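Local coordinates for protein L-Ala-D/L-Glu Epimerase (Escherichia coli, PDB 1JPD) that belongs to the enolase superfamily and joins an N-terminal domain of that superfamily's type to a C-terminal domain of the TIM-barrel kind, at residues A191-L196 against L223-D228; M203-L208 against S273-C278; S235-L240 against A264-A269; Y244-I249 against Q295-D300; L251-G256 against G277-T282. All coordinates share one frame; numbering follows the deposited sequence.

Contact 1. Residues A191-L196 against L223-D228; sequences ARCQLL and LPICAD
On the outer wall of the TIM-barrel-like domain, C193 and L196 of helix 189-198 pack against L223 and I225, where the chain runs into strand 225-227. L223 does most of the touching, and its two methyl branches part between the two helix residues: CD2 comes up to CB of C193 at 3.6 Å, while CD1 reaches CB of L196 at 3.8 Å. The first torsion of L223 holds CG between the backbone N and the carbonyl carbon (chi1 75°), and the branches meet the helix from there. C193 and L196 stand three residues apart, about one helical turn, and both turn the same flank of the helix inward. The layering is that of an alpha/beta barrel, with the helix lying outside the parallel sheet; strand 203-205 is the next strand after the helix, and its L204 packs on C193, L196 and L223 alike. A second touch lies farther along the strand, where SG of C193 meets CD1 of I225 at 3.7 Å. The I225 side chain does not start out at the helix, but its extended CG1 branch (chi2 -170°) carries CD1 to the sulfur. M164 of helix 160-170 also borders L196.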
# COMPACT_ATOMS: atom_id res chain seq x y z
N ALA A 191 -19.66 -19.14 3.67
CA ALA A 191 -20.03 -19.73 2.40
C ALA A 191 -19.36 -19.00 1.22
O ALA A 191 -18.96 -19.63 0.23
CB ALA A 191 -21.54 -19.70 2.25
N ARG A 192 -19.25 -17.68 1.35
CA ARG A 192 -18.63 -16.85 0.32
C ARG A 192 -17.17 -17.15 0.21
O ARG A 192 -16.67 -17.34 -0.89
CB ARG A 192 -18.79 -15.35 0.59
CG ARG A 192 -20.14 -14.85 0.18
CD ARG A 192 -20.27 -13.37 0.47
NE ARG A 192 -21.54 -12.82 0.03
CZ ARG A 192 -21.84 -11.52 0.02
NH1 ARG A 192 -20.94 -10.62 0.42
NH2 ARG A 192 -23.02 -11.11 -0.41
N CYS A 193 -16.47 -17.20 1.35
CA CYS A 193 -15.05 -17.52 1.31
C CYS A 193 -14.91 -18.89 0.67
O CYS A 193 -13.99 -19.14 -0.10
CB CYS A 193 -14.43 -17.53 2.71
SG CYS A 193 -14.41 -15.93 3.54
N GLN A 194 -15.86 -19.78 0.98
CA GLN A 194 -15.82 -21.13 0.43
C GLN A 194 -15.92 -21.12 -1.09
O GLN A 194 -15.26 -21.92 -1.76
CB GLN A 194 -16.93 -21.99 1.02
CG GLN A 194 -16.68 -23.48 0.79
CD GLN A 194 -15.33 -23.92 1.34
OE1 GLN A 194 -15.09 -23.83 2.55
NE2 GLN A 194 -14.45 -24.38 0.45
N LEU A 195 -16.74 -20.24 -1.63
CA LEU A 195 -16.88 -20.12 -3.08
C LEU A 195 -15.58 -19.59 -3.69
O LEU A 195 -15.15 -20.06 -4.73
CB LEU A 195 -18.01 -19.17 -3.45
CG LEU A 195 -18.04 -18.88 -4.94
CD1 LEU A 195 -18.24 -20.19 -5.70
CD2 LEU A 195 -19.14 -17.89 -5.27
N LEU A 196 -14.96 -18.61 -3.04
CA LEU A 196 -13.71 -18.06 -3.54
C LEU A 196 -12.68 -19.17 -3.58
O LEU A 196 -11.86 -19.24 -4.51
CB LEU A 196 -13.22 -16.91 -2.66
CG LEU A 196 -14.14 -15.68 -2.65
CD1 LEU A 196 -13.48 -14.54 -1.87
CD2 LEU A 196 -14.43 -15.26 -4.09
N LEU A 223 -9.55 -19.73 2.62
CA LEU A 223 -8.48 -19.09 1.85
C LEU A 223 -7.89 -18.03 2.75
O LEU A 223 -8.53 -17.60 3.71
CB LEU A 223 -8.98 -18.43 0.56
CG LEU A 223 -9.75 -17.11 0.63
CD1 LEU A 223 -9.92 -16.55 -0.78
CD2 LEU A 223 -11.09 -17.32 1.29
N PRO A 224 -6.66 -17.60 2.46
CA PRO A 224 -6.06 -16.57 3.30
C PRO A 224 -6.93 -15.32 3.25
O PRO A 224 -7.45 -14.96 2.18
CB PRO A 224 -4.69 -16.34 2.66
CG PRO A 224 -4.41 -17.65 1.93
CD PRO A 224 -5.76 -17.98 1.36
N ILE A 225 -7.10 -14.66 4.40
CA ILE A 225 -7.89 -13.44 4.46
C ILE A 225 -6.96 -12.33 4.95
O ILE A 225 -6.36 -12.44 6.02
CB ILE A 225 -9.12 -13.62 5.39
CG1 ILE A 225 -10.04 -14.71 4.81
CG2 ILE A 225 -9.89 -12.31 5.51
CD1 ILE A 225 -11.40 -14.84 5.49
N CYS A 226 -6.84 -11.27 4.15
CA CYS A 226 -5.93 -10.16 4.47
C CYS A 226 -6.50 -8.92 5.14
O CYS A 226 -7.59 -8.45 4.80
CB CYS A 226 -5.20 -9.71 3.19
SG CYS A 226 -3.79 -8.62 3.48
N ALA A 227 -5.74 -8.38 6.09
CA ALA A 227 -6.14 -7.18 6.81
C ALA A 227 -5.59 -5.97 6.06
O ALA A 227 -4.43 -5.96 5.65
CB ALA A 227 -5.58 -7.20 8.23
N ASP A 228 -6.45 -4.97 5.87
CA ASP A 228 -6.06 -3.74 5.19
C ASP A 228 -6.32 -2.57 6.14
O ASP A 228 -5.40 -2.08 6.79
CB ASP A 228 -6.87 -3.56 3.91
CG ASP A 228 -6.38 -2.39 3.05
OD1 ASP A 228 -5.39 -1.73 3.45
OD2 ASP A 228 -6.98 -2.15 1.98

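Contact 2. Residues M203-L208 against S273-C278; sequences MLEQPL and SLMLGC
Apolar contact comes first: the terminal methyl CE of M203 lies against the sulfur SD of M275 at 3.6 Å. The two thioether chains cross at about a right angle and are shaped differently. M275 is stretched out beyond CG (chi2 -173°, chi3 167°) and carries its sulfur from strand 273-276 into the barrel interior, whereas M203 bends at chi2 and chi3 and brings its methyl round to meet it. Next is a looser approach of a polar group to the same sulfur: OE2 of E205 stands 4.1 Å from SD of M275, with the extended glutamate chain running across that of the methionine. The same OE2 is hydrogen-bonded to ND2 of N248, and the carboxylate of D228 also lies close, a pairing of like charges. Within one segment, just after strand 203-205, NE2 of Q206 donates to O of L208 at 2.7 Å; the N-H...O angle is 150°, and the acceptor is tilted from the plane of the Q206 amide. Strands 225-227 and 246-249 separate the two contacting strands in the sheet, so M203, E205 and M275 meet through the barrel interior rather than as sheet neighbours. M246 and N248 of strand 246-249 touch M275 there, while I177 of strand 175-179 borders M203 and D179 borders E205.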
# COMPACT_ATOMS: atom_id res chain seq x y z
N MET A 203 -6.44 -15.04 -2.34
CA MET A 203 -6.63 -14.28 -1.12
C MET A 203 -7.83 -13.34 -1.15
O MET A 203 -8.20 -12.81 -2.19
CB MET A 203 -5.34 -13.50 -0.84
CG MET A 203 -5.40 -12.53 0.33
SD MET A 203 -6.14 -10.94 -0.13
CE MET A 203 -4.70 -10.09 -0.86
N LEU A 204 -8.46 -13.16 0.01
CA LEU A 204 -9.61 -12.27 0.18
C LEU A 204 -9.17 -11.14 1.11
O LEU A 204 -8.69 -11.38 2.22
CB LEU A 204 -10.77 -13.03 0.82
CG LEU A 204 -11.94 -12.16 1.29
CD1 LEU A 204 -12.60 -11.44 0.10
CD2 LEU A 204 -12.94 -13.03 2.02
N GLU A 205 -9.36 -9.90 0.68
CA GLU A 205 -8.93 -8.74 1.46
C GLU A 205 -10.02 -7.94 2.18
O GLU A 205 -11.01 -7.52 1.57
CB GLU A 205 -8.12 -7.82 0.53
CG GLU A 205 -7.59 -6.55 1.14
CD GLU A 205 -6.59 -5.85 0.24
OE1 GLU A 205 -6.69 -5.99 -1.00
OE2 GLU A 205 -5.69 -5.15 0.77
N GLN A 206 -9.83 -7.75 3.48
CA GLN A 206 -10.73 -6.98 4.34
C GLN A 206 -12.21 -7.00 3.97
O GLN A 206 -12.77 -5.98 3.59
CB GLN A 206 -10.26 -5.52 4.39
CG GLN A 206 -10.97 -4.62 5.40
CD GLN A 206 -10.34 -4.66 6.78
OE1 GLN A 206 -9.12 -4.78 6.92
NE2 GLN A 206 -11.17 -4.53 7.81
N PRO A 207 -12.86 -8.16 4.10
CA PRO A 207 -14.28 -8.27 3.76
C PRO A 207 -15.20 -7.54 4.74
O PRO A 207 -16.28 -7.09 4.36
CB PRO A 207 -14.52 -9.78 3.78
CG PRO A 207 -13.60 -10.22 4.86
CD PRO A 207 -12.34 -9.47 4.53
N LEU A 208 -14.77 -7.42 5.99
CA LEU A 208 -15.59 -6.74 6.99
C LEU A 208 -15.00 -5.41 7.47
O LEU A 208 -13.80 -5.18 7.37
CB LEU A 208 -15.82 -7.66 8.21
CG LEU A 208 -16.43 -9.04 7.95
CD1 LEU A 208 -16.61 -9.76 9.28
CD2 LEU A 208 -17.77 -8.90 7.25
N SER A 273 1.37 -13.66 6.67
CA SER A 273 1.95 -13.54 5.33
C SER A 273 1.87 -12.04 5.05
O SER A 273 1.07 -11.33 5.66
CB SER A 273 1.15 -14.36 4.30
OG SER A 273 -0.24 -14.26 4.51
N LEU A 274 2.69 -11.54 4.13
CA LEU A 274 2.68 -10.11 3.86
C LEU A 274 2.25 -9.71 2.47
O LEU A 274 2.38 -10.47 1.51
CB LEU A 274 4.08 -9.51 4.11
CG LEU A 274 4.81 -9.80 5.42
CD1 LEU A 274 6.12 -9.02 5.42
CD2 LEU A 274 3.95 -9.42 6.61
N MET A 275 1.76 -8.49 2.37
CA MET A 275 1.34 -7.91 1.10
C MET A 275 1.81 -6.46 1.17
O MET A 275 1.83 -5.87 2.25
CB MET A 275 -0.17 -7.97 0.96
CG MET A 275 -0.63 -7.46 -0.38
SD MET A 275 -2.42 -7.34 -0.48
CE MET A 275 -2.55 -6.37 -1.96
N LEU A 276 2.22 -5.89 0.05
CA LEU A 276 2.66 -4.50 0.04
C LEU A 276 1.67 -3.69 -0.77
O LEU A 276 1.44 -3.98 -1.95
CB LEU A 276 4.06 -4.38 -0.58
CG LEU A 276 4.66 -2.96 -0.68
CD1 LEU A 276 4.86 -2.40 0.71
CD2 LEU A 276 5.99 -2.99 -1.42
N GLY A 277 1.06 -2.69 -0.14
CA GLY A 277 0.09 -1.85 -0.83
C GLY A 277 0.55 -0.42 -1.00
O GLY A 277 1.70 -0.09 -0.72
N CYS A 278 -0.34 0.44 -1.46
CA CYS A 278 -0.00 1.83 -1.66
C CYS A 278 -1.30 2.60 -1.74
O CYS A 278 -2.37 2.01 -1.81
CB CYS A 278 0.75 2.02 -2.97
SG CYS A 278 -0.34 1.87 -4.44

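Contact 3. Residues S235-L240 against A264-A269; sequences SNLKAL and ATEARA
Turned beside its own backbone N and anti to the carbonyl carbon (chi1 -74°), CG of L237 sends both methyl branches toward E266 and A267 of helix 257-269. E266 starts out with CG anti to the backbone N (chi1 -168°) and then bends at chi2, 47°, which lays its aliphatic part beside the leucine. The closest touch is between CD1 of L237 and CG of E266, 3.6 Å apart, with the two side chains crossing at a slant; CB of E266 follows at 4.1 Å from the same CD1. This methyl also comes to 4.0 Å from the backbone N of A267. The other branch makes a longer contact, CD2 of L237 to CB of A267 at 4.3 Å. Only the methylenes of E266 are used here: its OE2 takes a hydrogen bond from NE2 of Q270, and Q270 borders L237 as well. L237 and A267 are buried, while E266 closes the contact on its more open side. Beneath the helices, A264 and A267 rest on L274 of strand 273-276, and L240 rests on V247 of strand 246-249. Short helix 237-240 connects parallel strands 225-227 and 246-249, and helix 257-269 leads to strand 273-276; packing of outer helices against one another over a parallel sheet is typical of the TIM barrel.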
# COMPACT_ATOMS: atom_id res chain seq x y z
N SER A 235 1.42 -2.61 16.45
CA SER A 235 0.48 -2.48 17.55
C SER A 235 -0.84 -3.24 17.35
O SER A 235 -1.47 -3.66 18.33
CB SER A 235 0.21 -0.99 17.78
OG SER A 235 -0.76 -0.76 18.79
N ASN A 236 -1.27 -3.42 16.10
CA ASN A 236 -2.53 -4.12 15.84
C ASN A 236 -2.33 -5.64 15.71
O ASN A 236 -3.30 -6.41 15.75
CB ASN A 236 -3.20 -3.60 14.55
CG ASN A 236 -3.25 -2.07 14.48
OD1 ASN A 236 -2.34 -1.43 13.94
ND2 ASN A 236 -4.31 -1.47 15.02
N LEU A 237 -1.08 -6.08 15.56
CA LEU A 237 -0.80 -7.51 15.39
C LEU A 237 -1.50 -8.45 16.37
O LEU A 237 -1.91 -9.54 16.00
CB LEU A 237 0.71 -7.76 15.41
CG LEU A 237 1.39 -7.30 14.13
CD1 LEU A 237 2.89 -7.53 14.21
CD2 LEU A 237 0.80 -8.07 12.97
N LYS A 238 -1.65 -8.02 17.62
CA LYS A 238 -2.31 -8.85 18.61
C LYS A 238 -3.77 -9.06 18.23
O LYS A 238 -4.25 -10.19 18.16
CB LYS A 238 -2.24 -8.19 19.98
CG LYS A 238 -3.15 -8.84 21.01
CD LYS A 238 -3.49 -7.85 22.10
CE LYS A 238 -4.41 -8.46 23.13
NZ LYS A 238 -4.78 -7.44 24.13
N ALA A 239 -4.46 -7.95 17.98
CA ALA A 239 -5.86 -7.98 17.61
C ALA A 239 -6.08 -8.81 16.35
O ALA A 239 -7.03 -9.59 16.27
CB ALA A 239 -6.38 -6.56 17.39
N LEU A 240 -5.19 -8.65 15.37
CA LEU A 240 -5.32 -9.37 14.12
C LEU A 240 -5.14 -10.89 14.23
O LEU A 240 -5.76 -11.65 13.49
CB LEU A 240 -4.31 -8.82 13.09
CG LEU A 240 -4.41 -7.33 12.73
CD1 LEU A 240 -3.39 -7.03 11.64
CD2 LEU A 240 -5.82 -6.99 12.24
N ALA A 264 7.04 -5.84 8.89
CA ALA A 264 7.25 -7.01 8.05
C ALA A 264 7.92 -8.11 8.87
O ALA A 264 7.44 -9.24 8.93
CB ALA A 264 8.13 -6.65 6.85
N THR A 265 9.04 -7.76 9.51
CA THR A 265 9.78 -8.69 10.34
C THR A 265 8.89 -9.24 11.45
O THR A 265 8.74 -10.45 11.61
CB THR A 265 10.98 -8.00 11.03
OG1 THR A 265 11.85 -7.45 10.03
CG2 THR A 265 11.76 -9.00 11.89
N GLU A 266 8.30 -8.33 12.20
CA GLU A 266 7.44 -8.70 13.31
C GLU A 266 6.22 -9.52 12.91
O GLU A 266 5.84 -10.46 13.61
CB GLU A 266 6.99 -7.44 14.05
CG GLU A 266 6.33 -7.71 15.38
CD GLU A 266 7.11 -8.71 16.20
OE1 GLU A 266 8.35 -8.78 16.03
OE2 GLU A 266 6.49 -9.41 17.02
N ALA A 267 5.61 -9.17 11.78
CA ALA A 267 4.42 -9.89 11.31
C ALA A 267 4.77 -11.32 10.92
O ALA A 267 4.07 -12.26 11.30
CB ALA A 267 3.79 -9.16 10.13
N ARG A 268 5.84 -11.47 10.15
CA ARG A 268 6.28 -12.78 9.73
C ARG A 268 6.47 -13.67 10.95
O ARG A 268 5.92 -14.78 11.03
CB ARG A 268 7.62 -12.69 9.01
CG ARG A 268 7.56 -12.32 7.56
CD ARG A 268 8.98 -12.30 7.06
NE ARG A 268 9.08 -12.34 5.61
CZ ARG A 268 10.24 -12.49 4.97
NH1 ARG A 268 11.36 -12.60 5.67
NH2 ARG A 268 10.27 -12.52 3.65
N ALA A 269 7.26 -13.17 11.90
CA ALA A 269 7.56 -13.89 13.13
C ALA A 269 6.30 -14.46 13.78
O ALA A 269 6.35 -15.52 14.39
CB ALA A 269 8.30 -12.98 14.11

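Contact 4. Residues Y244-I249 against Q295-D300; sequences YEMVNI and QVSFAD
The phenyl ring of F298 receives M246 at its edge, not over a face: CE of the methionine lies in the ring plane, 3.8 Å from CE1 of F298. SD follows at 4.1 Å from CD1 of F298. Measured to the ring centroid, the sulfur of M246 is 5.4 Å away and 80° off the ring normal, an edge-type Met-aromatic contact, with the two side chains crossing at about a right angle. M246 extends straight from its strand as far as the sulfur (chi1 and chi2 both -176°) and folds only at the last bond, chi3 -67°, which lays the methyl along the CD1-CE1 side of the ring. In the parallel sheet of the TIM-barrel-like domain, strand 273-276 runs between strand 246-249 and the weakly bonded strand 298-299. M246 is the first residue of its strand, and F298 lies in the weakly bonded segment at about 298-299; the pair bridges two non-adjacent strands toward the N-terminal end of the barrel, the end away from the usual active-site side of this fold. S297 adds a looser touch through its CB, 4.3 Å from CE of M246. Within the sheet, M246 also packs on C226 of strand 225-227 and on S273, whose OG is hydrogen-bonded to the carbonyl O of E245. Just past strand 298-299, D300 uses OD2 for a salt bridge to NZ of K152.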
# COMPACT_ATOMS: atom_id res chain seq x y z
N TYR A 244 -7.00 -12.77 10.76
CA TYR A 244 -6.39 -12.64 9.44
C TYR A 244 -5.12 -13.49 9.26
O TYR A 244 -4.35 -13.70 10.20
CB TYR A 244 -6.06 -11.17 9.15
CG TYR A 244 -7.23 -10.21 9.21
CD1 TYR A 244 -7.63 -9.63 10.41
CD2 TYR A 244 -7.94 -9.90 8.06
CE1 TYR A 244 -8.72 -8.75 10.46
CE2 TYR A 244 -9.02 -9.02 8.10
CZ TYR A 244 -9.41 -8.45 9.30
OH TYR A 244 -10.48 -7.59 9.32
N GLU A 245 -4.89 -13.95 8.04
CA GLU A 245 -3.70 -14.73 7.74
C GLU A 245 -2.63 -13.81 7.16
O GLU A 245 -1.44 -14.09 7.28
CB GLU A 245 -4.02 -15.83 6.73
CG GLU A 245 -4.71 -17.04 7.33
CD GLU A 245 -6.19 -16.81 7.59
OE1 GLU A 245 -6.71 -17.43 8.55
OE2 GLU A 245 -6.83 -16.05 6.84
N MET A 246 -3.07 -12.72 6.55
CA MET A 246 -2.17 -11.76 5.90
C MET A 246 -2.45 -10.30 6.29
O MET A 246 -3.57 -9.95 6.65
CB MET A 246 -2.30 -11.91 4.38
CG MET A 246 -1.37 -11.05 3.54
SD MET A 246 -1.75 -11.28 1.78
CE MET A 246 -1.24 -13.02 1.57
N VAL A 247 -1.42 -9.46 6.23
CA VAL A 247 -1.57 -8.04 6.54
C VAL A 247 -1.12 -7.24 5.33
O VAL A 247 -0.13 -7.59 4.69
CB VAL A 247 -0.72 -7.61 7.76
CG1 VAL A 247 -1.15 -8.38 9.00
CG2 VAL A 247 0.76 -7.84 7.48
N ASN A 248 -1.85 -6.19 4.99
CA ASN A 248 -1.50 -5.34 3.86
C ASN A 248 -0.72 -4.14 4.41
O ASN A 248 -1.28 -3.26 5.06
CB ASN A 248 -2.77 -4.86 3.15
CG ASN A 248 -2.48 -4.00 1.93
OD1 ASN A 248 -1.59 -3.15 1.96
ND2 ASN A 248 -3.24 -4.21 0.87
N ILE A 249 0.59 -4.11 4.15
CA ILE A 249 1.44 -3.02 4.63
C ILE A 249 1.45 -1.82 3.68
O ILE A 249 1.68 -1.96 2.48
CB ILE A 249 2.92 -3.49 4.78
CG1 ILE A 249 3.00 -4.62 5.81
CG2 ILE A 249 3.80 -2.32 5.21
CD1 ILE A 249 4.36 -5.30 5.86
N GLN A 295 9.99 -9.28 0.35
CA GLN A 295 9.38 -9.94 1.50
C GLN A 295 7.89 -10.24 1.37
O GLN A 295 7.33 -10.95 2.21
CB GLN A 295 9.55 -9.11 2.77
CG GLN A 295 10.95 -9.01 3.28
CD GLN A 295 11.00 -8.46 4.68
OE1 GLN A 295 10.41 -9.04 5.60
NE2 GLN A 295 11.70 -7.35 4.86
N VAL A 296 7.25 -9.73 0.32
CA VAL A 296 5.81 -9.93 0.19
C VAL A 296 5.31 -10.90 -0.88
O VAL A 296 5.94 -11.09 -1.92
CB VAL A 296 5.12 -8.57 -0.00
CG1 VAL A 296 5.42 -7.67 1.21
CG2 VAL A 296 5.60 -7.91 -1.28
N SER A 297 4.15 -11.51 -0.59
CA SER A 297 3.49 -12.47 -1.47
C SER A 297 2.84 -11.77 -2.66
O SER A 297 2.79 -12.32 -3.76
CB SER A 297 2.41 -13.23 -0.69
OG SER A 297 2.96 -13.93 0.41
N PHE A 298 2.31 -10.57 -2.42
CA PHE A 298 1.68 -9.79 -3.48
C PHE A 298 2.13 -8.35 -3.38
O PHE A 298 2.33 -7.84 -2.29
CB PHE A 298 0.15 -9.85 -3.36
CG PHE A 298 -0.41 -11.24 -3.37
CD1 PHE A 298 -0.72 -11.88 -2.18
CD2 PHE A 298 -0.60 -11.92 -4.58
CE1 PHE A 298 -1.20 -13.19 -2.18
CE2 PHE A 298 -1.08 -13.22 -4.59
CZ PHE A 298 -1.38 -13.85 -3.39
N ALA A 299 2.28 -7.71 -4.53
CA ALA A 299 2.68 -6.31 -4.56
C ALA A 299 1.60 -5.53 -5.30
O ALA A 299 1.31 -5.81 -6.47
CB ALA A 299 4.01 -6.15 -5.27
N ASP A 300 0.99 -4.57 -4.62
CA ASP A 300 -0.03 -3.73 -5.23
C ASP A 300 0.56 -2.32 -5.19
O ASP A 300 0.27 -1.54 -4.27
CB ASP A 300 -1.33 -3.82 -4.43
CG ASP A 300 -2.48 -3.10 -5.11
OD1 ASP A 300 -2.31 -2.67 -6.28
OD2 ASP A 300 -3.57 -2.97 -4.50

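Contact 5. Residues L251-G256 against G277-T282; sequences LDKTGG and GCMLCT
M279 reaches toward D252 and K253 of the short helix 251-254 and lays its methyl against the carbons near their backbones: CE comes to 3.9 Å from CB of D252 and to 4.1 Å from CG of K253. The methionine bends at chi2, -74°, and its thioether then crosses the aspartate at a slant and the lysine at about a right angle. Both polar ends point to other partners. OD1 of D252 is held by two hydrogen bonds, from ND2 of N92 and the backbone N of T49, and NZ of K253 bonds to the carbonyl O of N248 and pairs with the carboxylate of D228. The second link between the segments runs through water 1, which accepts from N of L251 at 2.8 Å and donates to O of G277 at 2.9 Å, tying the start of the helix to the chain just past strand 273-276. At the other end of the helix, OG1 of T254 donates to O of G256 at 2.9 Å, tilted 32° from the carbonyl plane, while G255 makes the turn with positive phi, 77°. Helix 251-254 follows strand 246-249 directly and passes into helix 257-269, whose A260 packs on L251 and T254. The loop 277-282 leads from strand 273-276 to helix 283-289, with I286 against C278 and C281, while N92 and C96 of helix 89-104 border L251.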
# COMPACT_ATOMS: atom_id res chain seq x y z
N LEU A 251 2.92 2.31 3.67
CA LEU A 251 3.72 3.30 4.38
C LEU A 251 2.93 4.43 5.02
O LEU A 251 3.31 4.92 6.08
CB LEU A 251 4.79 3.87 3.45
CG LEU A 251 5.74 2.85 2.82
CD1 LEU A 251 6.94 3.58 2.26
CD2 LEU A 251 6.18 1.82 3.85
N ASP A 252 1.83 4.86 4.39
CA ASP A 252 1.01 5.92 4.96
C ASP A 252 0.35 5.46 6.27
O ASP A 252 0.06 6.28 7.14
CB ASP A 252 -0.07 6.38 3.98
CG ASP A 252 0.49 7.13 2.78
OD1 ASP A 252 1.18 8.15 2.98
OD2 ASP A 252 0.23 6.70 1.63
N LYS A 253 0.11 4.16 6.41
CA LYS A 253 -0.51 3.64 7.62
C LYS A 253 0.54 3.30 8.69
O LYS A 253 0.30 3.50 9.88
CB LYS A 253 -1.35 2.39 7.31
CG LYS A 253 -2.55 2.61 6.39
CD LYS A 253 -3.36 1.32 6.19
CE LYS A 253 -2.52 0.22 5.54
NZ LYS A 253 -3.24 -1.09 5.40
N THR A 254 1.70 2.79 8.27
CA THR A 254 2.77 2.45 9.21
C THR A 254 3.52 3.71 9.62
O THR A 254 4.25 3.73 10.61
CB THR A 254 3.83 1.50 8.61
OG1 THR A 254 4.45 2.14 7.48
CG2 THR A 254 3.21 0.18 8.18
N GLY A 255 3.35 4.77 8.83
CA GLY A 255 4.01 6.02 9.13
C GLY A 255 5.48 6.01 8.74
O GLY A 255 6.32 6.51 9.49
N GLY A 256 5.80 5.45 7.58
CA GLY A 256 7.18 5.42 7.13
C GLY A 256 7.76 4.03 6.90
O GLY A 256 7.24 3.02 7.37
N GLY A 277 1.06 -2.69 -0.14
CA GLY A 277 0.09 -1.85 -0.83
C GLY A 277 0.55 -0.42 -1.00
O GLY A 277 1.70 -0.09 -0.72
N CYS A 278 -0.34 0.44 -1.46
CA CYS A 278 -0.00 1.83 -1.66
C CYS A 278 -1.30 2.60 -1.74
O CYS A 278 -2.37 2.01 -1.81
CB CYS A 278 0.75 2.02 -2.97
SG CYS A 278 -0.34 1.87 -4.44
N MET A 279 -1.20 3.92 -1.72
CA MET A 279 -2.36 4.80 -1.85
C MET A 279 -2.15 5.43 -3.24
O MET A 279 -1.23 5.03 -3.95
CB MET A 279 -2.31 5.91 -0.81
CG MET A 279 -2.16 5.44 0.61
SD MET A 279 -3.68 4.73 1.20
CE MET A 279 -3.33 4.58 2.91
N LEU A 280 -3.01 6.38 -3.62
CA LEU A 280 -2.82 7.07 -4.89
C LEU A 280 -1.58 7.93 -4.61
O LEU A 280 -1.53 8.63 -3.61
CB LEU A 280 -4.03 7.95 -5.21
CG LEU A 280 -5.28 7.19 -5.66
CD1 LEU A 280 -6.42 8.16 -5.89
CD2 LEU A 280 -4.97 6.42 -6.93
N CYS A 281 -0.59 7.87 -5.49
CA CYS A 281 0.65 8.61 -5.26
C CYS A 281 1.49 8.73 -6.53
O CYS A 281 1.10 8.25 -7.59
CB CYS A 281 1.46 7.87 -4.20
SG CYS A 281 1.85 6.14 -4.70
N THR A 282 2.64 9.39 -6.42
CA THR A 282 3.55 9.53 -7.56
C THR A 282 4.61 8.44 -7.36
O THR A 282 4.63 7.78 -6.32
CB THR A 282 4.27 10.89 -7.60
OG1 THR A 282 5.29 10.92 -6.59
CG2 THR A 282 3.29 12.02 -7.37
O HOH W 1 2.84 2.05 0.84

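Overall arrangement
Contacts 1, 2 and 4 share one parallel sheet, where probable backbone hydrogen bonds join C226 N to L204 O (2.7 Å), A227 O to N248 N (2.7 Å) and L276 O to D300 N (2.8 Å). Contacts 2 and 4, with centres 6 Å apart, both lie on the inner side of the sheet, contact 4 toward the N-terminal ends of the strands. Contact 1 joins an outer helix to the sheet and contact 3 joins two outer helices, their centres 19 Å apart. Contact 5 gathers beyond the C-terminal ends of the strands, the side where active sites of this fold usually lie; a salt bridge from K253 NZ to D228 OD1, 3.0 Å, joins it to contact 1.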